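Local coordinates for hypothetical protein PH1566 (Pyrococcus horikoshii, PDB 2E3U), which probably binds RNA through its two KH domains, as a Dim2p-type factor of pre-ribosomal RNA processing, at residues T55-E58 / I59-R62; D86-A89 / V90-A93; R102-S105 / P106-F110. All blocks are in the same frame, centred on the assembly; numbering follows the deposited sequence.

Interaction 1: T55-E58 / I59-R62; sequences TKKE and IEKR
E58 and R62, one helical turn apart, show how an i to i+4 salt bridge is built from two differently shaped side chains. The R62 chain runs extended from CG to NE and presents its NE to E58 OE1 at 2.6 Å, with an N-H...O angle of 165°. The oxygen lies in the guanidinium plane but is approached on its syn side, 34° out of the carboxylate plane; the two flat groups stand nearly perpendicular. E58 reaches this position with an unusual chi1 of -109° and a bend at chi2. R62 also makes a cation-pi contact with F110. K56 and E60 form a looser pair: K56 CE lies 3.4 Å from E60 OE2, while K56 NZ is 3.8 Å from that same oxygen, a long salt bridge. Both polar ends are held chiefly by strand 65-69, K56 NZ by the carbonyl of I67 and E60 OE2 by its amide. K57 instead lays its CD 3.3 Å from E60 OE1. Regular i to i+4 backbone bonds run beneath, such as I59 N to T55 O at 2.9 Å. Charged pairs along the outer side, with I59 turned to the core, mark an amphipathic helix of a type I KH domain.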
ATOM      1  N   THR A  55      10.595  -5.377  12.839  1.00 32.77           N
ATOM      2  CA  THR A  55       9.806  -5.356  11.604  1.00 31.45           C
ATOM      3  C   THR A  55      10.736  -5.439  10.380  1.00 31.46           C
ATOM      4  O   THR A  55      10.567  -6.334   9.546  1.00 30.82           O
ATOM      5  CB  THR A  55       8.864  -4.131  11.544  1.00 31.19           C
ATOM      6  OG1 THR A  55       8.009  -4.137  12.696  1.00 31.25           O
ATOM      7  CG2 THR A  55       8.012  -4.108  10.266  1.00 29.68           C
ATOM      8  N   LYS A  56      11.708  -4.523  10.297  1.00 31.35           N
ATOM      9  CA  LYS A  56      12.785  -4.590   9.292  1.00 31.12           C
ATOM     10  C   LYS A  56      13.311  -6.019   9.119  1.00 30.32           C
ATOM     11  O   LYS A  56      13.361  -6.523   7.990  1.00 29.84           O
ATOM     12  CB  LYS A  56      13.981  -3.689   9.649  1.00 31.29           C
ATOM     13  CG  LYS A  56      14.900  -3.382   8.418  1.00 32.37           C
ATOM     14  CD  LYS A  56      16.255  -2.754   8.795  1.00 30.49           C
ATOM     15  CE  LYS A  56      17.311  -3.817   8.855  1.00 29.16           C
ATOM     16  NZ  LYS A  56      18.641  -3.260   8.719  1.00 28.05           N
ATOM     17  N   LYS A  57      13.693  -6.650  10.229  1.00 29.27           N
ATOM     18  CA  LYS A  57      14.177  -8.031  10.205  1.00 29.85           C
ATOM     19  C   LYS A  57      13.139  -9.069   9.807  1.00 28.76           C
ATOM     20  O   LYS A  57      13.497 -10.125   9.283  1.00 28.96           O
ATOM     21  CB  LYS A  57      14.797  -8.440  11.540  1.00 29.90           C
ATOM     22  CG  LYS A  57      16.218  -7.997  11.695  1.00 33.57           C
ATOM     23  CD  LYS A  57      17.229  -8.975  11.057  1.00 37.09           C
ATOM     24  CE  LYS A  57      18.582  -8.912  11.799  1.00 38.14           C
ATOM     25  NZ  LYS A  57      19.448 -10.117  11.559  1.00 39.13           N
ATOM     26  N   GLU A  58      11.867  -8.787  10.072  1.00 27.75           N
ATOM     27  CA  GLU A  58      10.814  -9.673   9.626  1.00 27.53           C
ATOM     28  C   GLU A  58      10.675  -9.630   8.123  1.00 26.22           C
ATOM     29  O   GLU A  58      10.482 -10.652   7.493  1.00 26.08           O
ATOM     30  CB  GLU A  58       9.464  -9.362  10.308  1.00 28.21           C
ATOM     31  CG  GLU A  58       9.037 -10.386  11.303  1.00 31.57           C
ATOM     32  CD  GLU A  58       8.749 -11.738  10.662  1.00 35.52           C
ATOM     33  OE1 GLU A  58       8.482 -11.771   9.448  1.00 37.42           O
ATOM     34  OE2 GLU A  58       8.785 -12.766  11.370  1.00 37.24           O
ATOM     35  N   ILE A  59      10.747  -8.434   7.554  1.00 25.63           N
ATOM     36  CA  ILE A  59      10.793  -8.285   6.084  1.00 24.69           C
ATOM     37  C   ILE A  59      12.014  -8.949   5.446  1.00 24.93           C
ATOM     38  O   ILE A  59      11.879  -9.671   4.456  1.00 25.36           O
ATOM     39  CB  ILE A  59      10.672  -6.798   5.619  1.00 24.45           C
ATOM     40  CG1 ILE A  59       9.442  -6.122   6.245  1.00 22.92           C
ATOM     41  CG2 ILE A  59      10.639  -6.727   4.073  1.00 22.59           C
ATOM     42  CD1 ILE A  59       9.527  -4.566   6.307  1.00 23.43           C
ATOM     43  N   GLU A  60      13.202  -8.714   5.996  1.00 24.89           N
ATOM     44  CA  GLU A  60      14.395  -9.415   5.525  1.00 25.15           C
ATOM     45  C   GLU A  60      14.273 -10.940   5.510  1.00 25.32           C
ATOM     46  O   GLU A  60      14.694 -11.586   4.545  1.00 25.15           O
ATOM     47  CB  GLU A  60      15.609  -8.995   6.344  1.00 25.32           C
ATOM     48  CG  GLU A  60      15.929  -7.542   6.116  1.00 27.29           C
ATOM     49  CD  GLU A  60      17.058  -7.062   6.940  1.00 27.95           C
ATOM     50  OE1 GLU A  60      17.265  -7.597   8.040  1.00 30.17           O
ATOM     51  OE2 GLU A  60      17.736  -6.143   6.479  1.00 27.94           O
ATOM     52  N   LYS A  61      13.698 -11.502   6.573  1.00 25.19           N
ATOM     53  CA  LYS A  61      13.583 -12.941   6.743  1.00 26.10           C
ATOM     54  C   LYS A  61      12.563 -13.560   5.758  1.00 26.57           C
ATOM     55  O   LYS A  61      12.822 -14.603   5.155  1.00 27.39           O
ATOM     56  CB  LYS A  61      13.236 -13.257   8.205  1.00 25.52           C
ATOM     57  CG  LYS A  61      12.651 -14.653   8.449  1.00 28.05           C
ATOM     58  CD  LYS A  61      12.529 -15.055   9.921  1.00 27.18           C
ATOM     59  CE  LYS A  61      11.579 -16.261  10.027  1.00 31.78           C
ATOM     60  NZ  LYS A  61      11.734 -17.079  11.292  1.00 33.08           N
ATOM     61  N   ARG A  62      11.422 -12.905   5.581  1.00 26.60           N
ATOM     62  CA  ARG A  62      10.372 -13.390   4.687  1.00 26.90           C
ATOM     63  C   ARG A  62      10.663 -13.265   3.181  1.00 26.33           C
ATOM     64  O   ARG A  62      10.102 -14.003   2.368  1.00 26.78           O
ATOM     65  CB  ARG A  62       9.050 -12.719   5.037  1.00 27.28           C
ATOM     66  CG  ARG A  62       8.585 -12.953   6.478  1.00 28.49           C
ATOM     67  CD  ARG A  62       7.071 -12.843   6.532  1.00 32.67           C
ATOM     68  NE  ARG A  62       6.576 -12.523   7.863  1.00 33.33           N
ATOM     69  CZ  ARG A  62       5.291 -12.453   8.192  1.00 35.21           C
ATOM     70  NH1 ARG A  62       4.959 -12.143   9.452  1.00 35.53           N
ATOM     71  NH2 ARG A  62       4.345 -12.696   7.275  1.00 32.38           N
TER

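Interaction 2: D86-A89 / V90-A93; sequences DPLA and VWKA
W91 lies back over P87 and L88 in the first turn of helix 87-101, and following it outward from CB shows how an indole can cover a helix start. CB sits 3.8 Å from L88 O. With chi1 at -53°, CG stands beside the backbone N and anti to the carbonyl carbon, which turns the ring toward the N-terminal end of the helix. The five-membered part, from CG through CD1 and NE1 to CE2 and CD2, then passes across P87 O, which stands 3.5 Å above the indole plane and toward its rim. On the benzene side CE3 meets the L88 backbone at CA and its side chain at CD1, the latter 3.7 Å away; CZ3 also faces L88 CA. At the far end CZ2 and CH2 meet P87 CB, which lies over the six-membered ring in a CH-pi contact, 4.2 Å from its centroid and 28° off the normal. The same P87 carbonyl, over the indole face, also accepts weak bonds from V90 N and W91 N.

L88 serves two neighbours: its CD1 meets the indole, while CD2 packs against K92 CE at 3.9 Å. K92 continues past this leucine and bends at chi4, and its NZ is bonded by the carbonyls of L112 and N114. D86 is the N-cap: its OD1 accepts from A89 N at 3.0 Å, nearly along the C-O axis of the carboxylate.

Around this turn, V90 packs on E36, T65, I78 and S80, and so touches all three strands of the sheet 35-39, 75-80 and 65-69; A93 follows it onto I78 and T65. W91 reaches Q34 and E36 at one border of that sheet, whereas the tip of K92 reaches L112 and N114 beyond helix 87-101.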
ATOM      1  N   ASP A  86      14.688 -15.013  -6.307  1.00 23.34           N
ATOM      2  CA  ASP A  86      14.594 -14.576  -7.696  1.00 20.64           C
ATOM      3  C   ASP A  86      14.379 -13.064  -7.654  1.00 19.69           C
ATOM      4  O   ASP A  86      14.209 -12.506  -6.572  1.00 20.10           O
ATOM      5  CB  ASP A  86      13.423 -15.319  -8.371  1.00 20.38           C
ATOM      6  CG  ASP A  86      12.091 -15.047  -7.676  1.00 20.42           C
ATOM      7  OD1 ASP A  86      11.981 -13.985  -7.048  1.00 24.68           O
ATOM      8  OD2 ASP A  86      11.160 -15.858  -7.729  1.00 19.58           O
ATOM      9  N   PRO A  87      14.462 -12.376  -8.810  1.00 18.27           N
ATOM     10  CA  PRO A  87      14.168 -10.939  -8.867  1.00 17.00           C
ATOM     11  C   PRO A  87      12.899 -10.454  -8.179  1.00 15.64           C
ATOM     12  O   PRO A  87      12.906  -9.375  -7.626  1.00 14.86           O
ATOM     13  CB  PRO A  87      14.142 -10.666 -10.379  1.00 16.67           C
ATOM     14  CG  PRO A  87      15.259 -11.539 -10.880  1.00 17.33           C
ATOM     15  CD  PRO A  87      15.002 -12.848 -10.104  1.00 17.84           C
ATOM     16  N   LEU A  88      11.834 -11.245  -8.203  1.00 15.83           N
ATOM     17  CA  LEU A  88      10.548 -10.839  -7.646  1.00 15.46           C
ATOM     18  C   LEU A  88      10.592 -10.717  -6.110  1.00 15.51           C
ATOM     19  O   LEU A  88       9.833  -9.929  -5.517  1.00 15.89           O
ATOM     20  CB  LEU A  88       9.453 -11.833  -8.073  1.00 15.98           C
ATOM     21  CG  LEU A  88       8.029 -11.678  -7.540  1.00 15.25           C
ATOM     22  CD1 LEU A  88       7.387 -10.441  -8.155  1.00 16.50           C
ATOM     23  CD2 LEU A  88       7.181 -12.929  -7.913  1.00 14.93           C
ATOM     24  N   ALA A  89      11.479 -11.475  -5.480  1.00 14.43           N
ATOM     25  CA  ALA A  89      11.659 -11.349  -4.052  1.00 15.70           C
ATOM     26  C   ALA A  89      12.088  -9.944  -3.635  1.00 15.10           C
ATOM     27  O   ALA A  89      11.595  -9.417  -2.649  1.00 15.25           O
ATOM     28  CB  ALA A  89      12.634 -12.411  -3.528  1.00 14.78           C
ATOM     29  N   VAL A  90      12.978  -9.333  -4.414  1.00 16.14           N
ATOM     30  CA  VAL A  90      13.411  -7.951  -4.191  1.00 16.21           C
ATOM     31  C   VAL A  90      12.276  -6.950  -4.439  1.00 16.40           C
ATOM     32  O   VAL A  90      12.072  -6.031  -3.645  1.00 16.07           O
ATOM     33  CB  VAL A  90      14.644  -7.651  -5.101  1.00 16.98           C
ATOM     34  CG1 VAL A  90      15.135  -6.225  -4.990  1.00 14.62           C
ATOM     35  CG2 VAL A  90      15.799  -8.621  -4.769  1.00 17.85           C
ATOM     36  N   TRP A  91      11.570  -7.098  -5.571  1.00 16.55           N
ATOM     37  CA  TRP A  91      10.421  -6.205  -5.906  1.00 15.71           C
ATOM     38  C   TRP A  91       9.353  -6.262  -4.824  1.00 14.97           C
ATOM     39  O   TRP A  91       8.778  -5.263  -4.494  1.00 14.55           O
ATOM     40  CB  TRP A  91       9.778  -6.558  -7.277  1.00 14.85           C
ATOM     41  CG  TRP A  91      10.753  -6.609  -8.392  1.00 15.17           C
ATOM     42  CD1 TRP A  91      11.923  -5.889  -8.501  1.00 14.89           C
ATOM     43  CD2 TRP A  91      10.653  -7.400  -9.584  1.00 14.70           C
ATOM     44  NE1 TRP A  91      12.552  -6.187  -9.679  1.00 14.68           N
ATOM     45  CE2 TRP A  91      11.810  -7.118 -10.366  1.00 16.56           C
ATOM     46  CE3 TRP A  91       9.706  -8.320 -10.067  1.00 13.09           C
ATOM     47  CZ2 TRP A  91      12.061  -7.751 -11.609  1.00 14.65           C
ATOM     48  CZ3 TRP A  91       9.957  -8.970 -11.290  1.00 13.92           C
ATOM     49  CH2 TRP A  91      11.128  -8.677 -12.047  1.00 15.14           C
ATOM     50  N   LYS A  92       9.126  -7.452  -4.266  1.00 14.85           N
ATOM     51  CA  LYS A  92       8.127  -7.642  -3.253  1.00 14.99           C
ATOM     52  C   LYS A  92       8.524  -7.009  -1.933  1.00 15.41           C
ATOM     53  O   LYS A  92       7.685  -6.399  -1.254  1.00 15.40           O
ATOM     54  CB  LYS A  92       7.812  -9.149  -3.096  1.00 15.15           C
ATOM     55  CG  LYS A  92       6.767  -9.687  -4.132  1.00 14.49           C
ATOM     56  CD  LYS A  92       6.455 -11.173  -3.840  1.00 15.74           C
ATOM     57  CE  LYS A  92       5.360 -11.740  -4.728  1.00 16.56           C
ATOM     58  NZ  LYS A  92       4.164 -10.845  -4.886  1.00 18.32           N
ATOM     59  N   ALA A  93       9.793  -7.169  -1.548  1.00 15.19           N
ATOM     60  CA  ALA A  93      10.300  -6.446  -0.388  1.00 15.53           C
ATOM     61  C   ALA A  93      10.211  -4.936  -0.604  1.00 15.23           C
ATOM     62  O   ALA A  93       9.851  -4.211   0.305  1.00 14.89           O
ATOM     63  CB  ALA A  93      11.750  -6.862  -0.039  1.00 14.67           C
TER

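Interaction 3: R102-S105 / P106-F110; sequences RGFS and PERAF
An N-cap opens the short helix 106-109, a small example of how a serine before a proline can start a helical turn. S105 OG, at chi1 77° between its own backbone N and carbonyl carbon, accepts from R108 N at 3.2 Å. S105 O accepts from A109 N at 2.9 Å. R108 bends at chi2 and chi3 to fold back along the turn; its CG passes 3.4 Å from S105 OG, and its guanidinium is brought to F104. There F104 CE2 lies over one face of the guanidinium, toward its rim, 3.4 Å from R108 NH1, with the two planes 54° apart. One water accepts from both S105 N and R108 NE, tying the cap to the arginine. Farther out, R108 NH2 forms a salt bridge with E155 and NH1 bonds the V162 carbonyl. A leucine in place of R108 would probably leave E155 without its charged mate and the V162 carbonyl without this donor. F104 CB also packs on A109 CB. F104 packs on strands 161-165 and 168-173 and on A99 of helix 87-101; A109 packs on the same helix and P106 on T55 of helix 54-63, so the turn lies between two helices of the first KH domain and the sheet of the second.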
ATOM      1  N   ARG A 102       3.406   4.246   2.590  1.00 18.69           N
ATOM      2  CA  ARG A 102       2.137   4.868   2.204  1.00 19.77           C
ATOM      3  C   ARG A 102       0.975   4.582   3.185  1.00 18.84           C
ATOM      4  O   ARG A 102      -0.225   4.622   2.829  1.00 18.05           O
ATOM      5  CB  ARG A 102       1.781   4.438   0.775  1.00 20.40           C
ATOM      6  CG  ARG A 102       2.695   5.031  -0.282  1.00 24.86           C
ATOM      7  CD  ARG A 102       2.390   6.523  -0.450  1.00 31.07           C
ATOM      8  NE  ARG A 102       3.241   7.400   0.334  1.00 30.51           N
ATOM      9  CZ  ARG A 102       2.869   8.584   0.825  1.00 33.52           C
ATOM     10  NH1 ARG A 102       1.625   9.042   0.679  1.00 34.65           N
ATOM     11  NH2 ARG A 102       3.748   9.305   1.503  1.00 32.89           N
ATOM     12  N   GLY A 103       1.338   4.211   4.402  1.00 18.06           N
ATOM     13  CA  GLY A 103       0.350   4.114   5.455  1.00 17.76           C
ATOM     14  C   GLY A 103      -0.206   2.755   5.818  1.00 17.77           C
ATOM     15  O   GLY A 103      -0.982   2.688   6.766  1.00 17.43           O
ATOM     16  N   PHE A 104       0.165   1.680   5.104  1.00 17.06           N
ATOM     17  CA  PHE A 104      -0.222   0.321   5.546  1.00 17.72           C
ATOM     18  C   PHE A 104       0.583  -0.079   6.789  1.00 18.53           C
ATOM     19  O   PHE A 104       1.789   0.189   6.855  1.00 19.12           O
ATOM     20  CB  PHE A 104       0.001  -0.741   4.430  1.00 16.24           C
ATOM     21  CG  PHE A 104      -1.068  -0.746   3.348  1.00 14.66           C
ATOM     22  CD1 PHE A 104      -0.787  -0.274   2.066  1.00 12.53           C
ATOM     23  CD2 PHE A 104      -2.344  -1.224   3.609  1.00 13.61           C
ATOM     24  CE1 PHE A 104      -1.749  -0.300   1.043  1.00 11.78           C
ATOM     25  CE2 PHE A 104      -3.329  -1.224   2.627  1.00 14.19           C
ATOM     26  CZ  PHE A 104      -3.036  -0.756   1.326  1.00 12.70           C
ATOM     27  N   SER A 105      -0.051  -0.741   7.755  1.00 18.93           N
ATOM     28  CA  SER A 105       0.707  -1.411   8.814  1.00 19.31           C
ATOM     29  C   SER A 105       1.541  -2.473   8.152  1.00 19.56           C
ATOM     30  O   SER A 105       1.213  -2.889   7.028  1.00 20.93           O
ATOM     31  CB  SER A 105      -0.206  -2.057   9.877  1.00 19.60           C
ATOM     32  OG  SER A 105      -0.777  -3.282   9.393  1.00 20.43           O
ATOM     33  N   PRO A 106       2.638  -2.912   8.813  1.00 19.74           N
ATOM     34  CA  PRO A 106       3.449  -4.028   8.331  1.00 19.48           C
ATOM     35  C   PRO A 106       2.693  -5.342   8.123  1.00 20.02           C
ATOM     36  O   PRO A 106       2.927  -6.024   7.096  1.00 19.12           O
ATOM     37  CB  PRO A 106       4.502  -4.171   9.418  1.00 19.90           C
ATOM     38  CG  PRO A 106       4.663  -2.742   9.926  1.00 19.98           C
ATOM     39  CD  PRO A 106       3.240  -2.302  10.020  1.00 19.76           C
ATOM     40  N   GLU A 107       1.811  -5.693   9.074  1.00 20.21           N
ATOM     41  CA  GLU A 107       0.949  -6.885   8.965  1.00 20.46           C
ATOM     42  C   GLU A 107       0.123  -6.882   7.676  1.00 19.24           C
ATOM     43  O   GLU A 107      -0.036  -7.919   7.038  1.00 18.94           O
ATOM     44  CB  GLU A 107      -0.003  -7.013  10.175  1.00 22.09           C
ATOM     45  CG  GLU A 107       0.715  -7.076  11.563  1.00 26.51           C
ATOM     46  CD  GLU A 107       1.247  -8.472  11.920  1.00 33.24           C
ATOM     47  OE1 GLU A 107       1.844  -9.117  11.018  1.00 36.36           O
ATOM     48  OE2 GLU A 107       1.083  -8.917  13.103  1.00 35.79           O
ATOM     49  N   ARG A 108      -0.420  -5.714   7.336  1.00 18.82           N
ATOM     50  CA  ARG A 108      -1.231  -5.485   6.131  1.00 18.50           C
ATOM     51  C   ARG A 108      -0.399  -5.434   4.855  1.00 18.58           C
ATOM     52  O   ARG A 108      -0.789  -6.060   3.873  1.00 18.07           O
ATOM     53  CB  ARG A 108      -2.096  -4.231   6.287  1.00 18.86           C
ATOM     54  CG  ARG A 108      -3.233  -4.430   7.369  1.00 20.49           C
ATOM     55  CD  ARG A 108      -4.591  -3.950   6.867  1.00 20.24           C
ATOM     56  NE  ARG A 108      -4.615  -2.545   6.398  1.00 20.67           N
ATOM     57  CZ  ARG A 108      -5.551  -2.054   5.578  1.00 21.78           C
ATOM     58  NH1 ARG A 108      -5.537  -0.766   5.213  1.00 23.81           N
ATOM     59  NH2 ARG A 108      -6.517  -2.846   5.125  1.00 19.22           N
ATOM     60  N   ALA A 109       0.752  -4.730   4.874  1.00 18.44           N
ATOM     61  CA  ALA A 109       1.738  -4.786   3.750  1.00 18.20           C
ATOM     62  C   ALA A 109       2.232  -6.200   3.394  1.00 19.12           C
ATOM     63  O   ALA A 109       2.470  -6.501   2.211  1.00 18.77           O
ATOM     64  CB  ALA A 109       2.918  -3.899   4.037  1.00 16.85           C
ATOM     65  N   PHE A 110       2.407  -7.075   4.402  1.00 20.13           N
ATOM     66  CA  PHE A 110       2.849  -8.470   4.148  1.00 20.25           C
ATOM     67  C   PHE A 110       1.903  -9.293   3.272  1.00 20.13           C
ATOM     68  O   PHE A 110       2.295 -10.341   2.744  1.00 21.28           O
ATOM     69  CB  PHE A 110       3.092  -9.250   5.439  1.00 22.02           C
ATOM     70  CG  PHE A 110       4.411  -8.963   6.106  1.00 22.67           C
ATOM     71  CD1 PHE A 110       5.593  -8.944   5.378  1.00 24.86           C
ATOM     72  CD2 PHE A 110       4.467  -8.780   7.482  1.00 27.46           C
ATOM     73  CE1 PHE A 110       6.810  -8.686   5.996  1.00 26.40           C
ATOM     74  CE2 PHE A 110       5.694  -8.529   8.134  1.00 27.83           C
ATOM     75  CZ  PHE A 110       6.860  -8.489   7.387  1.00 26.43           C
TER
HETATM   76  O   HOH W   1      -3.199  -0.620   7.760  1.00 31.13           O

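How the interactions relate
All three contacts are local, within a helix or at its start, yet their chemistry follows their place. Interaction 1 lies at the surface, its centre about 17 Å from the centre of the chain, and relies on charged pairs. Interaction 2, partly buried, its centre about 16 Å from that point, combines a cap with apolar and CH-pi packing. Interaction 3, also partly buried, has its centre only about 7 Å from the chain's centre and uses a serine cap and an arginine that reaches the second KH domain. Interactions 1 and 2 lie on two helices of the first KH domain and meet where I59 CG2 packs on A93 CB. Interaction 1 touches 106-110 more broadly, through T55, E58, I59 and R62; interactions 2 and 3 do not touch.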